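PDB 4WNR: leucine-rich-repeat protein from Methanosarcina barkeri, which binds GDP and magnesium through its Roc G domain, which is followed here by the COR-A domain of a larger Roco protein. Local coordinates for residues A[269-280]-A[315-324]. Sequence-based numbering, arbitrary orientation.
Sequences DTHVLEPKWITE and YYYPPERYGY
Trp-277 is bound by side chain and backbone alike: its ring N-H gives a hydrogen bond to the run 315-324 and its backbone carbonyl accepts one from it, and three tyrosines of that run touch the indole. The aromatic cluster of Trp-277, Tyr-315 and Tyr-317 lies in the COR-A domain, away from the nucleotide, where it joins the start of helix 275-286 to the irregular chain leading into helix 322-331. With CG anti to the backbone N (chi1 -177°), the indole reaches across to that chain. NE1 gives a nearly straight bond to Tyr-316 O (3.1 Å, 176°); the oxygen lies in the indole plane, whereas NE1 approaches from above the carbonyl plane. Tyr-317 slides over one indole face as an offset stack, planes 27° apart, and its OH donates to a lone pair of Trp-277 O at 2.7 Å; tyrosine suits the place because its ring can stack while its hydroxyl donates. Tyr-315 instead presents its ring face to the edge of the indole in an offset edge-to-face pair, and Trp-277 CA sits over that same ring. At the far rim, Trp-277 CZ3 meets Tyr-324 CE2 at 3.7 Å. Phe-225 of the neighbouring strand also packs on the indole. Tyr-324 in turn receives Thr-270, whose CB lies over its face, 3.8 Å from the centroid; the branched threonine thus offers carbon to the ring and its hydroxyl to Arg-321. Asp-269 OD1 is held by Thr-227, while its OD2 forms a salt bridge with Arg-321 NH1 at 2.8 Å, and that same nitrogen donates to Thr-270 OG1 at 3.1 Å.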
# COMPACT_ATOMS: atom_id res chain seq x y z
N ASP A 269 -0.22 -15.75 -9.84
CA ASP A 269 -1.40 -15.83 -10.71
C ASP A 269 -2.41 -14.72 -10.42
O ASP A 269 -3.00 -14.15 -11.34
CB ASP A 269 -2.08 -17.19 -10.58
CG ASP A 269 -3.11 -17.44 -11.67
OD1 ASP A 269 -2.82 -17.16 -12.86
OD2 ASP A 269 -4.22 -17.91 -11.35
N THR A 270 -2.59 -14.40 -9.14
CA THR A 270 -3.59 -13.42 -8.71
C THR A 270 -3.07 -11.98 -8.82
O THR A 270 -2.11 -11.59 -8.15
CB THR A 270 -4.03 -13.68 -7.25
OG1 THR A 270 -4.33 -15.07 -7.09
CG2 THR A 270 -5.26 -12.85 -6.90
N HIS A 271 -3.73 -11.19 -9.68
CA HIS A 271 -3.46 -9.76 -9.81
C HIS A 271 -4.63 -8.98 -9.22
O HIS A 271 -5.64 -8.76 -9.89
CB HIS A 271 -3.28 -9.37 -11.28
CG HIS A 271 -2.06 -9.96 -11.92
ND1 HIS A 271 -1.86 -11.32 -12.04
CD2 HIS A 271 -0.98 -9.38 -12.48
CE1 HIS A 271 -0.71 -11.55 -12.64
NE2 HIS A 271 -0.15 -10.38 -12.92
N VAL A 272 -4.49 -8.58 -7.96
CA VAL A 272 -5.59 -7.94 -7.23
C VAL A 272 -5.76 -6.48 -7.64
O VAL A 272 -4.81 -5.69 -7.60
CB VAL A 272 -5.37 -8.03 -5.71
CG1 VAL A 272 -6.49 -7.33 -4.95
CG2 VAL A 272 -5.28 -9.49 -5.28
N LEU A 273 -6.98 -6.12 -8.04
CA LEU A 273 -7.33 -4.75 -8.41
C LEU A 273 -7.99 -3.99 -7.25
O LEU A 273 -7.86 -2.77 -7.15
CB LEU A 273 -8.26 -4.74 -9.62
CG LEU A 273 -7.59 -4.77 -11.00
CD1 LEU A 273 -6.60 -5.92 -11.12
CD2 LEU A 273 -8.65 -4.86 -12.09
N GLU A 274 -8.71 -4.72 -6.40
CA GLU A 274 -9.37 -4.15 -5.22
C GLU A 274 -8.67 -4.62 -3.94
O GLU A 274 -8.78 -5.78 -3.57
CB GLU A 274 -10.85 -4.56 -5.20
CG GLU A 274 -11.64 -4.04 -4.01
CD GLU A 274 -11.64 -2.53 -3.89
OE1 GLU A 274 -11.39 -2.02 -2.78
OE2 GLU A 274 -11.87 -1.85 -4.92
N PRO A 275 -7.93 -3.71 -3.27
CA PRO A 275 -7.24 -4.05 -2.02
C PRO A 275 -8.14 -4.61 -0.91
O PRO A 275 -7.69 -5.44 -0.11
CB PRO A 275 -6.65 -2.70 -1.58
CG PRO A 275 -6.44 -1.96 -2.85
CD PRO A 275 -7.58 -2.36 -3.74
N LYS A 276 -9.39 -4.17 -0.87
CA LYS A 276 -10.36 -4.64 0.13
C LYS A 276 -10.68 -6.13 0.00
O LYS A 276 -11.05 -6.78 0.99
CB LYS A 276 -11.65 -3.82 0.06
CG LYS A 276 -11.47 -2.36 0.47
CD LYS A 276 -12.78 -1.59 0.40
CE LYS A 276 -12.59 -0.14 0.82
NZ LYS A 276 -13.86 0.64 0.72
N TRP A 277 -10.54 -6.67 -1.21
CA TRP A 277 -10.75 -8.10 -1.46
C TRP A 277 -9.81 -8.96 -0.61
O TRP A 277 -10.24 -9.95 -0.02
CB TRP A 277 -10.54 -8.42 -2.94
CG TRP A 277 -10.80 -9.85 -3.31
CD1 TRP A 277 -12.01 -10.44 -3.46
CD2 TRP A 277 -9.82 -10.85 -3.57
NE1 TRP A 277 -11.85 -11.77 -3.81
CE2 TRP A 277 -10.51 -12.04 -3.88
CE3 TRP A 277 -8.42 -10.87 -3.58
CZ2 TRP A 277 -9.85 -13.23 -4.19
CZ3 TRP A 277 -7.76 -12.05 -3.89
CH2 TRP A 277 -8.48 -13.22 -4.19
N ILE A 278 -8.55 -8.57 -0.54
CA ILE A 278 -7.54 -9.31 0.23
C ILE A 278 -7.85 -9.20 1.72
O ILE A 278 -8.00 -10.21 2.40
CB ILE A 278 -6.11 -8.77 -0.02
CG1 ILE A 278 -5.71 -8.96 -1.48
CG2 ILE A 278 -5.11 -9.48 0.88
CD1 ILE A 278 -4.51 -8.12 -1.89
N THR A 279 -7.93 -7.97 2.21
CA THR A 279 -8.05 -7.69 3.64
C THR A 279 -9.30 -8.31 4.26
O THR A 279 -9.22 -8.95 5.31
CB THR A 279 -8.04 -6.18 3.92
OG1 THR A 279 -9.06 -5.53 3.16
CG2 THR A 279 -6.69 -5.58 3.57
N GLU A 280 -10.45 -8.13 3.61
CA GLU A 280 -11.71 -8.68 4.11
C GLU A 280 -11.70 -10.22 4.14
O GLU A 280 -12.35 -10.83 4.98
CB GLU A 280 -12.89 -8.19 3.26
CG GLU A 280 -13.17 -6.69 3.40
CD GLU A 280 -13.55 -6.28 4.81
OE1 GLU A 280 -14.22 -7.06 5.51
OE2 GLU A 280 -13.18 -5.16 5.22
N TYR A 315 -17.48 -10.39 -0.59
CA TYR A 315 -16.65 -10.67 -1.76
C TYR A 315 -16.63 -12.16 -2.05
O TYR A 315 -16.59 -12.98 -1.13
CB TYR A 315 -15.23 -10.16 -1.54
CG TYR A 315 -15.09 -8.65 -1.57
CD1 TYR A 315 -15.43 -7.92 -2.71
CD2 TYR A 315 -14.62 -7.95 -0.46
CE1 TYR A 315 -15.31 -6.54 -2.74
CE2 TYR A 315 -14.49 -6.57 -0.48
CZ TYR A 315 -14.83 -5.87 -1.62
OH TYR A 315 -14.71 -4.50 -1.65
N TYR A 316 -16.67 -12.51 -3.34
CA TYR A 316 -16.58 -13.90 -3.77
C TYR A 316 -15.13 -14.35 -3.77
O TYR A 316 -14.27 -13.69 -4.35
CB TYR A 316 -17.20 -14.08 -5.16
CG TYR A 316 -17.04 -15.48 -5.74
CD1 TYR A 316 -17.32 -16.61 -4.98
CD2 TYR A 316 -16.62 -15.66 -7.06
CE1 TYR A 316 -17.17 -17.88 -5.51
CE2 TYR A 316 -16.48 -16.93 -7.60
CZ TYR A 316 -16.75 -18.04 -6.82
OH TYR A 316 -16.61 -19.30 -7.35
N TYR A 317 -14.87 -15.47 -3.10
CA TYR A 317 -13.53 -16.05 -3.02
C TYR A 317 -13.54 -17.44 -3.65
O TYR A 317 -13.98 -18.40 -3.02
CB TYR A 317 -13.07 -16.14 -1.56
CG TYR A 317 -12.93 -14.79 -0.90
CD1 TYR A 317 -11.77 -14.03 -1.07
CD2 TYR A 317 -13.95 -14.26 -0.12
CE1 TYR A 317 -11.64 -12.79 -0.48
CE2 TYR A 317 -13.82 -13.02 0.48
CZ TYR A 317 -12.67 -12.29 0.30
OH TYR A 317 -12.54 -11.05 0.90
N PRO A 318 -13.07 -17.54 -4.91
CA PRO A 318 -12.99 -18.85 -5.57
C PRO A 318 -12.06 -19.81 -4.82
O PRO A 318 -11.06 -19.38 -4.25
CB PRO A 318 -12.41 -18.52 -6.95
CG PRO A 318 -12.76 -17.10 -7.18
CD PRO A 318 -12.74 -16.44 -5.83
N PRO A 319 -12.39 -21.12 -4.82
CA PRO A 319 -11.54 -22.14 -4.20
C PRO A 319 -10.07 -22.09 -4.65
O PRO A 319 -9.18 -22.36 -3.86
CB PRO A 319 -12.20 -23.45 -4.63
CG PRO A 319 -13.64 -23.09 -4.74
CD PRO A 319 -13.67 -21.69 -5.28
N GLU A 320 -9.84 -21.75 -5.92
CA GLU A 320 -8.48 -21.64 -6.46
C GLU A 320 -7.66 -20.50 -5.84
O GLU A 320 -6.43 -20.50 -5.92
CB GLU A 320 -8.48 -21.51 -7.99
CG GLU A 320 -9.22 -20.29 -8.55
CD GLU A 320 -10.66 -20.59 -8.92
OE1 GLU A 320 -11.34 -21.29 -8.14
OE2 GLU A 320 -11.12 -20.12 -9.98
N ARG A 321 -8.34 -19.53 -5.23
CA ARG A 321 -7.68 -18.41 -4.54
C ARG A 321 -7.50 -18.66 -3.04
O ARG A 321 -7.02 -17.78 -2.32
CB ARG A 321 -8.45 -17.11 -4.77
CG ARG A 321 -8.82 -16.84 -6.23
CD ARG A 321 -7.59 -16.69 -7.12
NE ARG A 321 -7.89 -17.00 -8.52
CZ ARG A 321 -6.98 -17.07 -9.49
NH1 ARG A 321 -5.69 -16.84 -9.23
NH2 ARG A 321 -7.35 -17.36 -10.72
N TYR A 322 -7.88 -19.84 -2.57
CA TYR A 322 -7.67 -20.23 -1.17
C TYR A 322 -6.17 -20.35 -0.90
O TYR A 322 -5.69 -19.92 0.15
CB TYR A 322 -8.36 -21.56 -0.86
CG TYR A 322 -9.87 -21.49 -0.69
CD1 TYR A 322 -10.62 -20.42 -1.19
CD2 TYR A 322 -10.56 -22.51 -0.04
CE1 TYR A 322 -11.99 -20.37 -1.03
CE2 TYR A 322 -11.93 -22.47 0.12
CZ TYR A 322 -12.64 -21.40 -0.38
OH TYR A 322 -14.01 -21.36 -0.23
N GLY A 323 -5.46 -20.94 -1.85
CA GLY A 323 -4.00 -21.04 -1.79
C GLY A 323 -3.33 -19.68 -1.75
O GLY A 323 -2.37 -19.48 -1.01
N TYR A 324 -3.83 -18.75 -2.55
CA TYR A 324 -3.30 -17.39 -2.58
C TYR A 324 -3.38 -16.73 -1.20
O TYR A 324 -2.38 -16.25 -0.69
CB TYR A 324 -4.05 -16.53 -3.61
CG TYR A 324 -3.69 -15.06 -3.55
CD1 TYR A 324 -2.48 -14.60 -4.05
CD2 TYR A 324 -4.56 -14.12 -2.99
CE1 TYR A 324 -2.14 -13.26 -4.00
CE2 TYR A 324 -4.23 -12.78 -2.93
CZ TYR A 324 -3.02 -12.35 -3.44
OH TYR A 324 -2.69 -11.02 -3.39